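Local coordinates for protein fructokinase (PDB 3C8U) that probably transfers a phosphoryl group from ATP to fructose, at residues A[59-64]-A[102-107]; A[33-38]-A[128-133]. All coordinates share one frame; numbering follows the deposited sequence. Where two conformers were deposited one is given.

How the contacts relate
From the N terminus the chain runs through helix 4-14 and strand 23-28 into a glycine-rich loop, and at 33-38 it reaches the first half of contact 2. It then passes along helix 36-48 and edge strand 53-57 to 59-64, where contact 1 opens. Helix 85-97 follows before strand 101-107 returns to close that loop against 59-64. Only after the hairpin partner 112-120 does strand 126-131 re-enter the parallel sheet and close contact 2, so the smaller loop lies wholly within the larger. Contact 2 joins the probable phosphate-binding loop to the sheet; contact 1 fastens the peripheral hairpin to the loop that follows strand 53-57. Their nearest atoms are about 5 Å apart.

Contact 1: residues A[59-64]-A[102-107]; sequences DGFHLD and IYPLFD
His62 and Phe106 stack face to face, their planes turned by 28° and their centroids 4.4 Å apart. The overlap is offset: His62 ND1 sits over the rim of the phenylalanine ring, 3.8 Å from Phe106 CD1. Phe106 reaches this place with CG anti to its backbone N (chi1 -165°). A second, apolar touch is made by Pro104, whose CG lies over one face of the Phe61 ring in a CH-pi contact, while its CD comes within 3.8 Å of Phe61 CZ. Between the two, Gly60 lies against the strand backbone; any side chain there would collide with Pro104 O.

At the edge of the imidazole, Asp59 O, which also touches Phe106 CB, accepts two bonds, from His62 N and, at 2.8 Å, from His62 ND1. The second lies near the imidazole plane and on a carbonyl lone pair, fixing the ring's rotation. One water accepts from Gly60 N and donates to Pro104 O. Farther out, Phe83 meets the His62 ring and Phe88 that of Phe61.

No direct hydrogen bond joins the turn after strand 53-57 to hairpin strand 101-107: rings, proline and a bridging water hold them together, and with ND1 as donor, a neutral His62 would carry its lone pair on NE2.

Contact 2: residues A[33-38]-A[128-133]; sequences SGKSTL and IIEGNY
Lys35 and Ser36 reach from a probable P-loop (Walker A motif) to Glu130 near the end of strand 126-131 and Asn132 just beyond it, in the parallel-sheet core of a P-loop kinase fold. The close-packed part centres on Glu130, a buried carboxylate. Its CG stands between backbone N and carbonyl carbon (chi1 77°), and the chain beyond is extended, which carries the acid up to the first turn of helix 36-48. There Ser36 OG donates to Glu130 OE2 at 2.7 Å, arriving from above the carboxylate plane, 36° out of it. The other oxygen, Glu130 OE1, is hydrogen-bonded to Ser39 one turn along the helix and also rests 3.3 Å from Ser36 CA. Two serines thus grip the acid, one on each oxygen, and the nearby helix N terminus would probably steady its negative charge. An alanine in place of Glu130 would probably leave the hydroxyls of Ser36 and Ser39 without this shared acceptor and open a gap between strand and helix.

The other side is looser. Lys35 runs past Gly131 with CD 3.8 Å from Gly131 O, then bends at chi3 and chi4 toward Asn132; two conformers of the lysine were modelled, so this chain may be mobile. Lys35 NZ is 6.7 Å from Glu130 OE1, too far for a salt bridge. Gly34 and Thr37 lie on the exposed outer side of the loop, where Gly34 O accepts from both Thr37 N and Thr37 OG1. By analogy with other P-loop kinases, Lys35 would be expected to meet the nucleotide phosphates; in the one conformer described, and to that extent uncertainly, Lys35 NZ donates instead to Asn132 OD1 at 2.6 Å, tilted 26° from the amide carbonyl plane.

Contact 1: residues A[59-64]-A[102-107]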
loop_
_atom_site.group_PDB
_atom_site.type_symbol
_atom_site.label_atom_id
_atom_site.label_comp_id
_atom_site.label_asym_id
_atom_site.label_seq_id
_atom_site.Cartn_x
_atom_site.Cartn_y
_atom_site.Cartn_z
ATOM N N ASP A 59 -6.008 -0.048 -0.725
ATOM C CA ASP A 59 -7.026 -0.829 -0.004
ATOM C C ASP A 59 -8.424 -0.696 -0.607
ATOM O O ASP A 59 -9.286 -1.573 -0.453
ATOM C CB ASP A 59 -7.087 -0.437 1.491
ATOM C CG ASP A 59 -6.148 -1.258 2.352
ATOM O OD1 ASP A 59 -5.612 -2.296 1.880
ATOM O OD2 ASP A 59 -5.963 -0.876 3.526
ATOM N N GLY A 60 -8.634 0.429 -1.264
ATOM C CA GLY A 60 -9.939 0.757 -1.862
ATOM C C GLY A 60 -10.294 -0.219 -2.960
ATOM O O GLY A 60 -11.415 -0.244 -3.464
ATOM N N PHE A 61 -9.309 -1.034 -3.313
ATOM C CA PHE A 61 -9.425 -1.968 -4.431
ATOM C C PHE A 61 -9.725 -3.384 -4.019
ATOM O O PHE A 61 -9.732 -4.288 -4.841
ATOM C CB PHE A 61 -8.199 -1.868 -5.345
ATOM C CG PHE A 61 -8.240 -0.624 -6.180
ATOM C CD1 PHE A 61 -8.926 -0.622 -7.384
ATOM C CD2 PHE A 61 -7.720 0.567 -5.694
ATOM C CE1 PHE A 61 -9.036 0.520 -8.117
ATOM C CE2 PHE A 61 -7.839 1.730 -6.424
ATOM C CZ PHE A 61 -8.491 1.713 -7.632
ATOM N N HIS A 62 -10.016 -3.564 -2.738
ATOM C CA HIS A 62 -10.561 -4.851 -2.309
ATOM C C HIS A 62 -11.836 -5.102 -3.089
ATOM O O HIS A 62 -12.664 -4.204 -3.308
ATOM C CB HIS A 62 -10.984 -4.863 -0.839
ATOM C CG HIS A 62 -9.898 -5.119 0.140
ATOM N ND1 HIS A 62 -9.190 -4.101 0.735
ATOM C CD2 HIS A 62 -9.458 -6.272 0.709
ATOM C CE1 HIS A 62 -8.336 -4.617 1.607
ATOM N NE2 HIS A 62 -8.498 -5.927 1.628
ATOM N N LEU A 63 -12.033 -6.357 -3.444
ATOM C CA LEU A 63 -13.346 -6.788 -3.923
ATOM C C LEU A 63 -14.326 -6.768 -2.763
ATOM O O LEU A 63 -13.939 -6.967 -1.613
ATOM C CB LEU A 63 -13.275 -8.215 -4.463
ATOM C CG LEU A 63 -12.465 -8.428 -5.728
ATOM C CD1 LEU A 63 -12.709 -9.879 -6.222
ATOM C CD2 LEU A 63 -12.850 -7.401 -6.759
ATOM N N ASP A 64 -15.611 -6.612 -3.084
ATOM C CA ASP A 64 -16.662 -6.664 -2.060
ATOM C C ASP A 64 -16.881 -8.105 -1.631
ATOM O O ASP A 64 -16.675 -9.047 -2.396
ATOM C CB ASP A 64 -17.970 -6.083 -2.585
ATOM C CG ASP A 64 -19.012 -5.859 -1.482
ATOM O OD1 ASP A 64 -18.901 -4.836 -0.759
ATOM O OD2 ASP A 64 -19.969 -6.657 -1.406
ATOM N N ILE A 102 -10.464 10.314 -9.499
ATOM C CA ILE A 102 -11.309 9.800 -8.430
ATOM C C ILE A 102 -10.984 8.339 -8.142
ATOM O O ILE A 102 -10.774 7.527 -9.068
ATOM C CB ILE A 102 -12.822 9.945 -8.765
ATOM C CG1 ILE A 102 -13.181 11.425 -9.016
ATOM C CG2 ILE A 102 -13.697 9.328 -7.645
ATOM C CD1 ILE A 102 -13.031 12.297 -7.808
ATOM N N TYR A 103 -10.957 7.994 -6.848
ATOM C CA TYR A 103 -10.678 6.603 -6.434
ATOM C C TYR A 103 -11.353 6.206 -5.123
ATOM O O TYR A 103 -11.819 7.070 -4.383
ATOM C CB TYR A 103 -9.152 6.384 -6.410
ATOM C CG TYR A 103 -8.426 7.066 -5.269
ATOM C CD1 TYR A 103 -7.962 8.351 -5.380
ATOM C CD2 TYR A 103 -8.177 6.385 -4.085
ATOM C CE1 TYR A 103 -7.305 8.978 -4.320
ATOM C CE2 TYR A 103 -7.543 7.003 -3.030
ATOM C CZ TYR A 103 -7.095 8.284 -3.151
ATOM O OH TYR A 103 -6.438 8.852 -2.075
ATOM N N PRO A 104 -11.445 4.892 -4.841
ATOM C CA PRO A 104 -12.142 4.426 -3.651
ATOM C C PRO A 104 -11.269 4.367 -2.436
ATOM O O PRO A 104 -10.055 4.313 -2.541
ATOM C CB PRO A 104 -12.582 3.015 -4.021
ATOM C CG PRO A 104 -11.646 2.574 -5.141
ATOM C CD PRO A 104 -11.072 3.791 -5.756
ATOM N N LEU A 105 -11.948 4.426 -1.299
ATOM C CA LEU A 105 -11.334 4.325 0.024
ATOM C C LEU A 105 -11.965 3.153 0.754
ATOM O O LEU A 105 -13.188 2.986 0.738
ATOM C CB LEU A 105 -11.526 5.628 0.833
ATOM C CG LEU A 105 -10.714 6.861 0.383
ATOM C CD1 LEU A 105 -10.987 8.122 1.266
ATOM C CD2 LEU A 105 -9.232 6.506 0.328
ATOM N N PHE A 106 -11.131 2.367 1.414
ATOM C CA PHE A 106 -11.608 1.234 2.213
ATOM C C PHE A 106 -12.032 1.693 3.591
ATOM O O PHE A 106 -11.290 2.393 4.272
ATOM C CB PHE A 106 -10.534 0.148 2.323
ATOM C CG PHE A 106 -11.050 -1.167 2.807
ATOM C CD1 PHE A 106 -11.942 -1.902 2.045
ATOM C CD2 PHE A 106 -10.662 -1.664 4.032
ATOM C CE1 PHE A 106 -12.417 -3.143 2.507
ATOM C CE2 PHE A 106 -11.149 -2.889 4.493
ATOM C CZ PHE A 106 -12.019 -3.617 3.721
ATOM N N ASP A 107 -13.245 1.309 3.962
ATOM C CA ASP A 107 -13.809 1.540 5.310
ATOM C C ASP A 107 -13.667 0.280 6.168
ATOM O O ASP A 107 -14.400 -0.695 6.036
ATOM C CB ASP A 107 -15.267 2.000 5.189
ATOM C CG ASP A 107 -15.943 2.253 6.550
ATOM O OD1 ASP A 107 -15.413 1.826 7.602
ATOM O OD2 ASP A 107 -17.039 2.851 6.536
HETATM O O HOH W 1 -7.761 3.247 -1.454
#

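Contact 2: residues A[33-38]-A[128-133]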
loop_
_atom_site.group_PDB
_atom_site.type_symbol
_atom_site.label_atom_id
_atom_site.label_comp_id
_atom_site.label_asym_id
_atom_site.label_seq_id
_atom_site.Cartn_x
_atom_site.Cartn_y
_atom_site.Cartn_z
ATOM N N SER A 33 2.475 -3.683 9.129
ATOM C CA SER A 33 3.761 -2.964 8.973
ATOM C C SER A 33 3.670 -1.500 9.418
ATOM O O SER A 33 4.682 -0.826 9.607
ATOM C CB SER A 33 4.284 -3.031 7.545
ATOM O OG SER A 33 3.427 -2.342 6.650
ATOM N N GLY A 34 2.446 -1.023 9.561
ATOM C CA GLY A 34 2.193 0.393 9.912
ATOM C C GLY A 34 2.652 1.361 8.822
ATOM O O GLY A 34 3.168 2.448 9.077
ATOM N N LYS A 35 2.470 0.947 7.585
ATOM C CA LYS A 35 2.987 1.728 6.457
ATOM C C LYS A 35 2.377 3.139 6.381
ATOM O O LYS A 35 3.039 4.086 5.986
ATOM C CB LYS A 35 2.855 0.959 5.131
ATOM C CG LYS A 35 1.449 0.699 4.665
ATOM C CD LYS A 35 1.419 -0.361 3.556
ATOM C CE LYS A 35 0.171 -1.213 3.648
ATOM N NZ LYS A 35 0.299 -2.296 4.704
ATOM N N SER A 36 1.132 3.293 6.801
ATOM C CA SER A 36 0.507 4.620 6.731
ATOM C C SER A 36 1.174 5.647 7.653
ATOM O O SER A 36 1.075 6.863 7.437
ATOM C CB SER A 36 -1.003 4.531 6.983
ATOM O OG SER A 36 -1.620 3.717 5.996
ATOM N N THR A 37 1.867 5.151 8.676
ATOM C CA THR A 37 2.561 6.033 9.633
ATOM C C THR A 37 3.904 6.550 9.097
ATOM O O THR A 37 4.491 7.494 9.646
ATOM C CB THR A 37 2.826 5.352 10.997
ATOM O OG1 THR A 37 3.764 4.290 10.823
ATOM C CG2 THR A 37 1.551 4.828 11.606
ATOM N N LEU A 38 4.340 5.947 8.003
ATOM C CA LEU A 38 5.537 6.387 7.246
ATOM C C LEU A 38 5.160 7.199 5.984
ATOM O O LEU A 38 5.721 8.262 5.706
ATOM C CB LEU A 38 6.416 5.181 6.882
ATOM C CG LEU A 38 7.689 5.502 6.107
ATOM C CD1 LEU A 38 8.622 6.395 6.957
ATOM C CD2 LEU A 38 8.394 4.241 5.653
ATOM N N ILE A 128 2.136 8.987 -3.647
ATOM C CA ILE A 128 2.767 7.927 -2.894
ATOM C C ILE A 128 1.695 6.868 -2.762
ATOM O O ILE A 128 0.713 7.053 -2.050
ATOM C CB ILE A 128 3.242 8.342 -1.511
ATOM C CG1 ILE A 128 4.275 9.467 -1.616
ATOM C CG2 ILE A 128 3.786 7.110 -0.736
ATOM C CD1 ILE A 128 4.584 10.040 -0.298
ATOM N N ILE A 129 1.905 5.783 -3.497
ATOM C CA ILE A 129 0.950 4.677 -3.569
ATOM C C ILE A 129 1.417 3.699 -2.512
ATOM O O ILE A 129 2.572 3.304 -2.507
ATOM C CB ILE A 129 0.964 3.976 -4.948
ATOM C CG1 ILE A 129 0.818 4.967 -6.108
ATOM C CG2 ILE A 129 -0.105 2.830 -5.016
ATOM C CD1 ILE A 129 -0.319 5.881 -5.987
ATOM N N GLU A 130 0.526 3.364 -1.584
ATOM C CA GLU A 130 0.864 2.491 -0.484
ATOM C C GLU A 130 0.008 1.243 -0.501
ATOM O O GLU A 130 -1.191 1.280 -0.710
ATOM C CB GLU A 130 0.839 3.224 0.880
ATOM C CG GLU A 130 -0.511 3.476 1.445
ATOM C CD GLU A 130 -0.497 4.025 2.854
ATOM O OE1 GLU A 130 0.592 4.260 3.407
ATOM O OE2 GLU A 130 -1.600 4.271 3.388
ATOM N N GLY A 131 0.679 0.117 -0.325
ATOM C CA GLY A 131 -0.008 -1.200 -0.258
ATOM C C GLY A 131 0.893 -2.357 0.099
ATOM O O GLY A 131 2.085 -2.214 0.249
ATOM N N ASN A 132 0.312 -3.539 0.159
ATOM C CA ASN A 132 1.066 -4.732 0.513
ATOM C C ASN A 132 1.747 -5.404 -0.677
ATOM O O ASN A 132 2.693 -6.152 -0.501
ATOM C CB ASN A 132 0.145 -5.714 1.248
ATOM C CG ASN A 132 -0.372 -5.142 2.554
ATOM O OD1 ASN A 132 0.375 -4.468 3.286
ATOM N ND2 ASN A 132 -1.621 -5.391 2.854
ATOM N N TYR A 133 1.223 -5.157 -1.882
ATOM C CA TYR A 133 1.620 -5.916 -3.085
ATOM C C TYR A 133 2.225 -5.084 -4.202
ATOM O O TYR A 133 1.973 -5.360 -5.372
ATOM C CB TYR A 133 0.421 -6.722 -3.629
ATOM C CG TYR A 133 -0.203 -7.579 -2.549
ATOM C CD1 TYR A 133 0.524 -8.602 -1.946
ATOM C CD2 TYR A 133 -1.493 -7.347 -2.104
ATOM C CE1 TYR A 133 -0.030 -9.372 -0.933
ATOM C CE2 TYR A 133 -2.049 -8.114 -1.092
ATOM C CZ TYR A 133 -1.317 -9.122 -0.514
ATOM O OH TYR A 133 -1.877 -9.883 0.498
#